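Local structure of mandelate racemase/muconate lactonizing enzyme-like protein (Rubrobacter xylanophilus DSM 9941, 3CYJ) at residues R127-V132 with E311-L316; D259-V264 with R288-P293. The protein belongs to the mandelate racemase/muconate lactonizing enzyme group of the enolase superfamily, joining an N-terminal capping domain to a barrel that holds a sodium ion. All coordinates share one frame; numbering follows the deposited sequence.

Overall arrangement
Both contacts belong to the barrel of an enolase-type fold. Contact 1 sets the loop leading into strand 132-137 against the start of strand 313-319, its parallel neighbour in the barrel. Contact 2, formed between those two segments in sequence, joins the ends of helices 254-261 and 283-290. Their centres lie about 17 Å apart, yet the contacts touch: Ser312 CB packs 3.7 Å from Arg288 CD, and Leu314 CB meets Pro293 CB at 4.1 Å. Both also reach the second subunit. The sodium ion, held by Asp194, Glu221 and Glu222, is about 14 Å from the Leu316 side chain and about 12 Å from that of Val264, so neither contact belongs to its coordination shell.

Contact 1: residues R127-V132 with E311-L316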
ATOM      1  N   ARG A 127      35.159  -8.868  14.230  1.00 43.10           N
ATOM      2  CA  ARG A 127      34.800  -8.796  15.621  1.00 42.34           C
ATOM      3  C   ARG A 127      34.445  -7.369  16.038  1.00 42.41           C
ATOM      4  O   ARG A 127      35.250  -6.445  15.895  1.00 41.70           O
ATOM      5  CB  ARG A 127      35.924  -9.411  16.478  1.00 42.03           C
ATOM      6  CG  ARG A 127      35.580  -9.500  17.966  1.00 42.53           C
ATOM      7  CD  ARG A 127      36.558 -10.373  18.737  1.00 40.61           C
ATOM      8  NE  ARG A 127      36.039 -10.584  20.081  1.00 39.90           N
ATOM      9  CZ  ARG A 127      36.651 -11.331  21.007  1.00 43.18           C
ATOM     10  NH1 ARG A 127      37.826 -11.891  20.711  1.00 40.05           N
ATOM     11  NH2 ARG A 127      36.108 -11.490  22.223  1.00 40.16           N
ATOM     12  N   PHE A 128      33.233  -7.220  16.578  1.00 42.53           N
ATOM     13  CA  PHE A 128      32.706  -5.951  17.083  1.00 41.98           C
ATOM     14  C   PHE A 128      32.772  -5.925  18.598  1.00 42.91           C
ATOM     15  O   PHE A 128      32.930  -4.851  19.163  1.00 44.47           O
ATOM     16  CB  PHE A 128      31.213  -5.762  16.701  1.00 42.66           C
ATOM     17  CG  PHE A 128      30.972  -5.373  15.245  1.00 38.90           C
ATOM     18  CD1 PHE A 128      31.065  -4.035  14.826  1.00 38.26           C
ATOM     19  CD2 PHE A 128      30.648  -6.328  14.322  1.00 36.32           C
ATOM     20  CE1 PHE A 128      30.845  -3.678  13.497  1.00 37.78           C
ATOM     21  CE2 PHE A 128      30.418  -5.999  12.964  1.00 36.88           C
ATOM     22  CZ  PHE A 128      30.519  -4.676  12.554  1.00 37.70           C
ATOM     23  N   HIS A 129      32.598  -7.069  19.265  1.00 42.11           N
ATOM     24  CA  HIS A 129      32.442  -7.094  20.712  1.00 42.91           C
ATOM     25  C   HIS A 129      33.480  -7.968  21.396  1.00 44.45           C
ATOM     26  O   HIS A 129      33.817  -9.085  20.891  1.00 43.72           O
ATOM     27  CB  HIS A 129      31.053  -7.605  21.140  1.00 43.01           C
ATOM     28  CG  HIS A 129      29.910  -7.014  20.360  1.00 45.37           C
ATOM     29  ND1 HIS A 129      29.586  -5.666  20.401  1.00 44.67           N
ATOM     30  CD2 HIS A 129      29.036  -7.590  19.497  1.00 44.08           C
ATOM     31  CE1 HIS A 129      28.553  -5.449  19.610  1.00 47.90           C
ATOM     32  NE2 HIS A 129      28.210  -6.597  19.037  1.00 46.39           N
ATOM     33  N   ALA A 130      33.958  -7.488  22.561  1.00 44.95           N
ATOM     34  CA  ALA A 130      34.921  -8.244  23.392  1.00 45.71           C
ATOM     35  C   ALA A 130      34.222  -9.323  24.220  1.00 46.61           C
ATOM     36  O   ALA A 130      34.643 -10.457  24.254  1.00 47.44           O
ATOM     37  CB  ALA A 130      35.669  -7.283  24.318  1.00 45.86           C
ATOM     38  N   GLU A 131      33.157  -8.952  24.922  1.00 47.25           N
ATOM     39  CA  GLU A 131      32.230  -9.932  25.441  1.00 47.15           C
ATOM     40  C   GLU A 131      30.788  -9.597  25.014  1.00 46.44           C
ATOM     41  O   GLU A 131      30.545  -8.561  24.397  1.00 45.68           O
ATOM     42  CB  GLU A 131      32.335 -10.034  26.958  1.00 47.20           C
ATOM     43  CG  GLU A 131      32.225  -8.710  27.673  1.00 48.90           C
ATOM     44  CD  GLU A 131      32.163  -8.911  29.180  1.00 52.26           C
ATOM     45  OE1 GLU A 131      32.602  -9.978  29.664  1.00 52.52           O
ATOM     46  OE2 GLU A 131      31.653  -8.016  29.886  1.00 53.45           O
ATOM     47  N   VAL A 132      29.833 -10.468  25.374  1.00 45.09           N
ATOM     48  CA  VAL A 132      28.442 -10.303  24.939  1.00 44.01           C
ATOM     49  C   VAL A 132      27.485 -10.517  26.086  1.00 43.08           C
ATOM     50  O   VAL A 132      27.641 -11.481  26.864  1.00 44.16           O
ATOM     51  CB  VAL A 132      28.083 -11.286  23.782  1.00 44.44           C
ATOM     52  CG1 VAL A 132      28.830 -10.928  22.555  1.00 44.90           C
ATOM     53  CG2 VAL A 132      28.375 -12.745  24.157  1.00 45.17           C
ATOM     54  N   GLU A 311      27.084  -6.719  15.070  1.00 39.41           N
ATOM     55  CA  GLU A 311      27.002  -5.384  15.631  1.00 40.96           C
ATOM     56  C   GLU A 311      25.671  -5.089  16.337  1.00 41.78           C
ATOM     57  O   GLU A 311      25.613  -4.501  17.441  1.00 41.45           O
ATOM     58  CB  GLU A 311      27.247  -4.326  14.556  1.00 41.12           C
ATOM     59  CG  GLU A 311      27.498  -2.993  15.262  1.00 44.06           C
ATOM     60  CD  GLU A 311      27.642  -1.821  14.321  1.00 47.23           C
ATOM     61  OE1 GLU A 311      27.412  -2.010  13.091  1.00 42.27           O
ATOM     62  OE2 GLU A 311      27.946  -0.715  14.851  1.00 46.68           O
ATOM     63  N   SER A 312      24.588  -5.499  15.690  1.00 42.36           N
ATOM     64  CA  SER A 312      23.244  -5.195  16.194  1.00 43.27           C
ATOM     65  C   SER A 312      22.823  -6.054  17.418  1.00 42.73           C
ATOM     66  O   SER A 312      21.691  -5.957  17.901  1.00 40.68           O
ATOM     67  CB  SER A 312      22.211  -5.242  15.048  1.00 42.47           C
ATOM     68  OG  SER A 312      22.333  -6.460  14.374  1.00 47.31           O
ATOM     69  N   LEU A 313      23.758  -6.846  17.957  1.00 43.22           N
ATOM     70  CA  LEU A 313      23.456  -7.654  19.169  1.00 43.06           C
ATOM     71  C   LEU A 313      22.934  -6.869  20.396  1.00 42.99           C
ATOM     72  O   LEU A 313      23.591  -5.943  20.890  1.00 43.02           O
ATOM     73  CB  LEU A 313      24.669  -8.502  19.572  1.00 42.73           C
ATOM     74  CG  LEU A 313      24.393  -9.460  20.733  1.00 43.48           C
ATOM     75  CD1 LEU A 313      23.649 -10.748  20.336  1.00 41.65           C
ATOM     76  CD2 LEU A 313      25.682  -9.778  21.409  1.00 42.80           C
ATOM     77  N   LEU A 314      21.745  -7.242  20.874  1.00 42.35           N
ATOM     78  CA  LEU A 314      21.232  -6.759  22.143  1.00 41.47           C
ATOM     79  C   LEU A 314      21.691  -7.716  23.246  1.00 41.88           C
ATOM     80  O   LEU A 314      22.205  -7.284  24.284  1.00 42.60           O
ATOM     81  CB  LEU A 314      19.712  -6.753  22.124  1.00 40.55           C
ATOM     82  CG  LEU A 314      18.996  -6.030  23.258  1.00 42.41           C
ATOM     83  CD1 LEU A 314      19.529  -4.622  23.408  1.00 43.84           C
ATOM     84  CD2 LEU A 314      17.493  -6.028  22.999  1.00 44.53           C
ATOM     85  N   HIS A 315      21.441  -9.009  23.039  1.00 41.21           N
ATOM     86  CA  HIS A 315      21.814 -10.053  24.011  1.00 41.21           C
ATOM     87  C   HIS A 315      21.662 -11.426  23.409  1.00 41.73           C
ATOM     88  O   HIS A 315      21.079 -11.610  22.312  1.00 39.90           O
ATOM     89  CB  HIS A 315      20.998  -9.994  25.309  1.00 40.29           C
ATOM     90  CG  HIS A 315      19.542  -9.685  25.129  1.00 40.31           C
ATOM     91  ND1 HIS A 315      18.721 -10.391  24.274  1.00 40.95           N
ATOM     92  CD2 HIS A 315      18.741  -8.779  25.755  1.00 38.74           C
ATOM     93  CE1 HIS A 315      17.484  -9.924  24.362  1.00 39.86           C
ATOM     94  NE2 HIS A 315      17.474  -8.937  25.247  1.00 41.65           N
ATOM     95  N   LEU A 316      22.185 -12.401  24.152  1.00 42.30           N
ATOM     96  CA  LEU A 316      22.070 -13.798  23.754  1.00 41.75           C
ATOM     97  C   LEU A 316      21.371 -14.531  24.880  1.00 41.04           C
ATOM     98  O   LEU A 316      21.474 -14.138  26.065  1.00 41.60           O
ATOM     99  CB  LEU A 316      23.436 -14.410  23.356  1.00 41.56           C
ATOM    100  CG  LEU A 316      24.450 -15.002  24.366  1.00 44.44           C
ATOM    101  CD1 LEU A 316      23.942 -16.156  25.312  1.00 42.71           C
ATOM    102  CD2 LEU A 316      25.719 -15.467  23.654  1.00 42.29           C
TER
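Phe128 lies flat against the aliphatic part of Glu311. CB of Glu311 stands 3.6 Å from the centroid of the Phe128 ring, 3° off its normal, in a CH-pi contact. CG of Glu311, anti to the backbone N (chi1 -166°), comes 3.7 Å from Phe128 CD1, and the carboxylate is nearly parallel to the aromatic plane. Phenylalanine suits this place by offering a broad apolar face to methylene groups.

This face contact is one tight part; the other lies where Val132 enters its strand: Val132 CG1 reaches Leu313 CD2 at 3.5 Å, and Val132 CG2 meets Leu316 CD2 at 3.8 Å. Val132 and Leu316 are buried. Each leucine crosses the compact valine at about a right angle, branch against branch. Between these regions Glu311 O comes to the edge of the His129 ring, 3.7 Å from NE2. The approach of Leu313 CB is looser, 4.1 Å from His129 NE2, while Phe128 CB covers one face of the imidazole.

The outer side is an exposed turn at Ala130, tied locally by Arg127, whose NE donates to His129 O at 2.8 Å and 169°.

Polar ends are satisfied beyond the pair: His129 NE2 bonds to Val310 O, and Glu311 OE1 forms a salt bridge with Arg282 of the second subunit. The chemistry thus divides the work of Glu311, whose methylenes pack within the chain while its charge links two subunits.

Contact 2: residues D259-V264 with R288-P293; sequences DLAGCV and RGHQIP
The imidazole of His290 carries the methyl of Ala261 over one face: CB sits 3.5 Å from the ring centroid and 9° off the normal, a CH-pi contact. Gly262 N approaches the same ring obliquely, 4.0 Å from His290 CD2. ND1 bonds to Ile286 O in its own helix, which helps fix the rotation of the ring. Two further imidazoles meet it at steep angles, His258 of the same chain and His258 of the second subunit. Alanine suits the place over the ring, since its single methyl can sit above the centre while the backbone stays close.

That methyl also packs against Ile292, whose CD1 comes within 3.8 Å of Ala261 CB. CG1 of Ile292 takes the crowded position between the backbone N and carbonyl carbon (chi1 62°), and from there the chain extends to put CD1 against Ala261. The fit slackens at Val264, whose CG2 lies 4.3 Å from Ile292 CD1. The longer arm of isoleucine carries CD1 far enough to touch both residues.

A Schellman motif ends the helix, with Gln291 at positive phi as the C-prime residue and Ile292 N bonded to Cys287 O. The Gln291 side chain folds back on the same helix end: its NE2 donates to Arg288 O at 2.6 Å, in the carbonyl plane, and the same oxygen accepts a weak bond from Gln291 N.

The contact therefore joins the C-terminal ends of two barrel helices, 254-261 and 283-290, just before the chain enters the parallel neighbouring strands 266-269 and 294-296. Leu260 packs on Leu232 of helix 229-238, and both Leu260 and Ile292 rest on Leu267 of strand 266-269.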
ATOM      1  N   ASP A 259      11.357 -10.525   5.755  1.00 47.19           N
ATOM      2  CA  ASP A 259       9.923 -10.333   6.002  1.00 46.89           C
ATOM      3  C   ASP A 259       9.677 -10.153   7.506  1.00 45.41           C
ATOM      4  O   ASP A 259       8.972  -9.245   7.908  1.00 45.82           O
ATOM      5  CB  ASP A 259       9.098 -11.497   5.467  1.00 47.96           C
ATOM      6  CG  ASP A 259       9.054 -11.549   3.897  1.00 51.84           C
ATOM      7  OD1 ASP A 259       9.261 -10.493   3.225  1.00 52.39           O
ATOM      8  OD2 ASP A 259       8.818 -12.671   3.355  1.00 55.02           O
ATOM      9  N   LEU A 260      10.275 -10.994   8.341  1.00 43.28           N
ATOM     10  CA  LEU A 260      10.084 -10.849   9.802  1.00 42.21           C
ATOM     11  C   LEU A 260      10.554  -9.489  10.330  1.00 40.83           C
ATOM     12  O   LEU A 260       9.865  -8.913  11.143  1.00 40.03           O
ATOM     13  CB  LEU A 260      10.825 -11.941  10.556  1.00 41.95           C
ATOM     14  CG  LEU A 260      10.404 -12.175  11.994  1.00 44.26           C
ATOM     15  CD1 LEU A 260       8.905 -12.470  12.039  1.00 42.26           C
ATOM     16  CD2 LEU A 260      11.187 -13.346  12.596  1.00 43.18           C
ATOM     17  N   ALA A 261      11.706  -8.982   9.834  1.00 39.87           N
ATOM     18  CA  ALA A 261      12.272  -7.715  10.297  1.00 40.00           C
ATOM     19  C   ALA A 261      11.262  -6.598  10.157  1.00 40.47           C
ATOM     20  O   ALA A 261      11.256  -5.677  10.947  1.00 42.66           O
ATOM     21  CB  ALA A 261      13.565  -7.367   9.588  1.00 38.64           C
ATOM     22  N   GLY A 262      10.375  -6.655   9.179  1.00 40.99           N
ATOM     23  CA  GLY A 262       9.352  -5.601   9.080  1.00 39.51           C
ATOM     24  C   GLY A 262       8.189  -5.731  10.055  1.00 40.63           C
ATOM     25  O   GLY A 262       7.275  -4.909   9.993  1.00 40.66           O
ATOM     26  N   CYS A 263       8.214  -6.719  10.969  1.00 40.65           N
ATOM     27  CA  CYS A 263       7.021  -7.041  11.792  1.00 42.05           C
ATOM     28  C   CYS A 263       7.240  -7.011  13.256  1.00 41.22           C
ATOM     29  O   CYS A 263       6.260  -7.095  13.998  1.00 41.98           O
ATOM     30  CB  CYS A 263       6.525  -8.478  11.523  1.00 42.29           C
ATOM     31  SG  CYS A 263       5.999  -8.692   9.885  1.00 50.80           S
ATOM     32  N   VAL A 264       8.505  -6.982  13.681  1.00 41.10           N
ATOM     33  CA  VAL A 264       8.875  -7.112  15.109  1.00 39.84           C
ATOM     34  C   VAL A 264       9.683  -5.925  15.601  1.00 40.17           C
ATOM     35  O   VAL A 264      10.178  -5.132  14.780  1.00 38.98           O
ATOM     36  CB  VAL A 264       9.737  -8.396  15.403  1.00 40.45           C
ATOM     37  CG1 VAL A 264       8.941  -9.682  15.118  1.00 39.97           C
ATOM     38  CG2 VAL A 264      11.038  -8.407  14.614  1.00 36.91           C
ATOM     39  N   ARG A 288      20.700  -4.076  10.731  1.00 46.12           N
ATOM     40  CA  ARG A 288      21.100  -2.665  10.544  1.00 47.55           C
ATOM     41  C   ARG A 288      20.283  -2.012   9.403  1.00 47.76           C
ATOM     42  O   ARG A 288      19.899  -0.832   9.496  1.00 48.26           O
ATOM     43  CB  ARG A 288      22.616  -2.519  10.248  1.00 48.06           C
ATOM     44  CG  ARG A 288      23.602  -3.174  11.213  1.00 50.30           C
ATOM     45  CD  ARG A 288      23.423  -2.673  12.635  1.00 59.12           C
ATOM     46  NE  ARG A 288      23.624  -1.238  12.784  1.00 65.23           N
ATOM     47  CZ  ARG A 288      22.679  -0.363  13.135  1.00 69.39           C
ATOM     48  NH1 ARG A 288      22.992   0.937  13.236  1.00 72.33           N
ATOM     49  NH2 ARG A 288      21.429  -0.756  13.391  1.00 67.33           N
ATOM     50  N   GLY A 289      20.015  -2.767   8.330  1.00 46.66           N
ATOM     51  CA  GLY A 289      19.162  -2.263   7.238  1.00 46.60           C
ATOM     52  C   GLY A 289      17.754  -1.857   7.669  1.00 46.46           C
ATOM     53  O   GLY A 289      17.188  -0.917   7.129  1.00 46.33           O
ATOM     54  N   HIS A 290      17.200  -2.562   8.665  1.00 46.24           N
ATOM     55  CA  HIS A 290      15.876  -2.310   9.174  1.00 44.92           C
ATOM     56  C   HIS A 290      15.900  -1.523  10.484  1.00 45.31           C
ATOM     57  O   HIS A 290      14.839  -1.140  10.999  1.00 46.03           O
ATOM     58  CB  HIS A 290      15.177  -3.626   9.420  1.00 44.77           C
ATOM     59  CG  HIS A 290      14.568  -4.243   8.203  1.00 44.47           C
ATOM     60  ND1 HIS A 290      15.292  -5.006   7.306  1.00 46.35           N
ATOM     61  CD2 HIS A 290      13.286  -4.266   7.766  1.00 42.85           C
ATOM     62  CE1 HIS A 290      14.491  -5.444   6.349  1.00 45.91           C
ATOM     63  NE2 HIS A 290      13.262  -5.022   6.614  1.00 45.75           N
ATOM     64  N   GLN A 291      17.097  -1.284  11.022  1.00 45.34           N
ATOM     65  CA  GLN A 291      17.293  -0.561  12.293  1.00 46.38           C
ATOM     66  C   GLN A 291      16.658  -1.189  13.550  1.00 45.45           C
ATOM     67  O   GLN A 291      16.116  -0.477  14.436  1.00 45.75           O
ATOM     68  CB  GLN A 291      16.821   0.913  12.181  1.00 47.19           C
ATOM     69  CG  GLN A 291      17.490   1.669  11.093  1.00 53.05           C
ATOM     70  CD  GLN A 291      18.869   2.002  11.493  1.00 60.26           C
ATOM     71  OE1 GLN A 291      19.087   2.810  12.424  1.00 63.26           O
ATOM     72  NE2 GLN A 291      19.834   1.352  10.845  1.00 61.01           N
ATOM     73  N   ILE A 292      16.780  -2.501  13.685  1.00 43.63           N
ATOM     74  CA  ILE A 292      16.275  -3.141  14.854  1.00 40.87           C
ATOM     75  C   ILE A 292      17.408  -3.930  15.511  1.00 40.06           C
ATOM     76  O   ILE A 292      18.293  -4.438  14.820  1.00 40.22           O
ATOM     77  CB  ILE A 292      15.049  -4.063  14.489  1.00 41.33           C
ATOM     78  CG1 ILE A 292      15.451  -5.188  13.509  1.00 40.49           C
ATOM     79  CG2 ILE A 292      13.880  -3.209  13.986  1.00 41.02           C
ATOM     80  CD1 ILE A 292      14.339  -6.084  13.082  1.00 36.11           C
ATOM     81  N   PRO A 293      17.363  -4.074  16.836  1.00 38.18           N
ATOM     82  CA  PRO A 293      18.290  -4.965  17.554  1.00 37.22           C
ATOM     83  C   PRO A 293      18.095  -6.459  17.220  1.00 36.90           C
ATOM     84  O   PRO A 293      17.059  -6.872  16.723  1.00 35.71           O
ATOM     85  CB  PRO A 293      17.924  -4.759  19.060  1.00 37.53           C
ATOM     86  CG  PRO A 293      16.805  -3.686  19.104  1.00 36.49           C
ATOM     87  CD  PRO A 293      16.259  -3.560  17.692  1.00 38.40           C
TER